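Local coordinates for protein truncated hemoglobin 4 (Chlamydomonas reinhardtii, PDB 6BME) that binds heme b as a hexacoordinate 2-on-2 truncated hemoglobin and probably binds oxygen, at residues A10-A15 against K95-G100. Residues are numbered along the deposited sequence; the frame is centred on the assembly and turned at random.
Sequences AAAVAA and KEMGVG
In Met97, CG lies beside the backbone N, anti to the carbonyl carbon (chi1 -65°), and bends at chi2 (-66°) and chi3 (-54°) turn the methyl CE onto Ala12 and Ala15 of helix 10-25. Toward residues 10-15 the methyl is the part of Met97 that makes contact. Met97 CE sits 3.7 Å from CB of Ala15 and, less closely, 4.4 Å from CB of Ala12, resting against two alanines three positions apart, which face the same side of the helix. Met97 CE also lies 3.9 Å from the carbonyl O of Ala12, a van der Waals approach, as a methyl is at best a very weak donor; that oxygen accepts a hydrogen bond from Thr16 OG1. The backbones stay well apart, with 7.6 Å between CA of Ala12 and CA of Met97. Met97 is the first residue to leave helical geometry after helix 80-96, which ends in a Schellman motif: Gly98, at positive phi, is the C-prime residue, and Gly98 N bonds to Lys95 O at 2.9 Å. Further along helix 10-25, Met97 touches Thr16 and Val19, while Glu96 makes a salt bridge with Lys23. In this truncated globin, the contact thus joins the start of helix 10-25 to the end of helix 80-96, at the surface and away from the heme. With no hydrogen bond or charge pair between the two segments, their contact is purely van der Waals and imposes little directional constraint.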
loop_
_atom_site.group_PDB
_atom_site.type_symbol
_atom_site.label_atom_id
_atom_site.label_comp_id
_atom_site.label_asym_id
_atom_site.label_seq_id
_atom_site.Cartn_x
_atom_site.Cartn_y
_atom_site.Cartn_z
ATOM N N ALA A 10 2.470 12.825 14.578
ATOM C CA ALA A 10 2.464 13.291 13.195
ATOM C C ALA A 10 3.827 13.109 12.541
ATOM O O ALA A 10 3.915 12.666 11.389
ATOM C CB ALA A 10 2.032 14.757 13.136
ATOM N N ALA A 11 4.905 13.460 13.253
ATOM C CA ALA A 11 6.245 13.255 12.712
ATOM C C ALA A 11 6.457 11.799 12.324
ATOM O O ALA A 11 7.030 11.505 11.266
ATOM C CB ALA A 11 7.302 13.697 13.727
ATOM N N ALA A 12 5.979 10.874 13.158
ATOM C CA ALA A 12 6.161 9.452 12.880
ATOM C C ALA A 12 5.391 9.025 11.632
ATOM O O ALA A 12 5.864 8.178 10.863
ATOM C CB ALA A 12 5.729 8.632 14.091
ATOM N N VAL A 13 4.208 9.600 11.411
ATOM C CA VAL A 13 3.428 9.247 10.226
ATOM C C VAL A 13 4.214 9.566 8.961
ATOM O O VAL A 13 4.386 8.713 8.086
ATOM C CB VAL A 13 2.071 9.967 10.233
ATOM C CG1 VAL A 13 1.369 9.759 8.908
ATOM C CG2 VAL A 13 1.213 9.478 11.382
ATOM N N ALA A 14 4.720 10.797 8.857
ATOM C CA ALA A 14 5.490 11.169 7.673
ATOM C C ALA A 14 6.749 10.322 7.554
ATOM O O ALA A 14 7.146 9.939 6.450
ATOM C CB ALA A 14 5.843 12.656 7.714
ATOM N N ALA A 15 7.389 10.013 8.688
ATOM C CA ALA A 15 8.579 9.174 8.649
ATOM C C ALA A 15 8.240 7.784 8.141
ATOM O O ALA A 15 8.987 7.214 7.342
ATOM C CB ALA A 15 9.222 9.096 10.033
ATOM N N LYS A 95 7.361 -2.123 11.437
ATOM C CA LYS A 95 8.271 -2.691 12.427
ATOM C C LYS A 95 9.495 -1.807 12.622
ATOM O O LYS A 95 9.941 -1.593 13.757
ATOM C CB LYS A 95 8.698 -4.102 12.008
ATOM C CG LYS A 95 7.548 -5.070 11.848
ATOM C CD LYS A 95 8.038 -6.396 11.274
ATOM C CE LYS A 95 6.884 -7.323 10.928
ATOM N NZ LYS A 95 7.382 -8.545 10.231
ATOM N N GLU A 96 10.067 -1.307 11.527
ATOM C CA GLU A 96 11.242 -0.446 11.627
ATOM C C GLU A 96 10.952 0.837 12.394
ATOM O O GLU A 96 11.855 1.400 13.028
ATOM C CB GLU A 96 11.765 -0.123 10.234
ATOM C CG GLU A 96 12.377 -1.349 9.581
ATOM C CD GLU A 96 12.759 -1.116 8.147
ATOM O OE1 GLU A 96 12.913 0.066 7.758
ATOM O OE2 GLU A 96 12.909 -2.122 7.418
ATOM N N MET A 97 9.713 1.306 12.357
ATOM C CA MET A 97 9.305 2.491 13.097
ATOM C C MET A 97 8.896 2.173 14.532
ATOM O O MET A 97 8.410 3.061 15.240
ATOM C CB MET A 97 8.166 3.187 12.357
ATOM C CG MET A 97 8.575 3.738 10.993
ATOM S SD MET A 97 9.779 5.071 11.118
ATOM C CE MET A 97 8.928 6.177 12.233
ATOM N N GLY A 98 9.085 0.931 14.976
ATOM C CA GLY A 98 8.712 0.562 16.325
ATOM C C GLY A 98 7.228 0.419 16.567
ATOM O O GLY A 98 6.786 0.567 17.704
ATOM N N VAL A 99 6.440 0.142 15.535
ATOM C CA VAL A 99 5.012 -0.096 15.716
ATOM C C VAL A 99 4.806 -1.486 16.305
ATOM O O VAL A 99 5.473 -2.446 15.912
ATOM C CB VAL A 99 4.263 0.072 14.381
ATOM C CG1 VAL A 99 2.799 -0.291 14.538
ATOM C CG2 VAL A 99 4.412 1.503 13.871
ATOM N N GLY A 100 3.876 -1.601 17.252
ATOM C CA GLY A 100 3.707 -2.836 17.984
ATOM C C GLY A 100 2.895 -3.881 17.244
ATOM O O GLY A 100 2.287 -3.627 16.206
#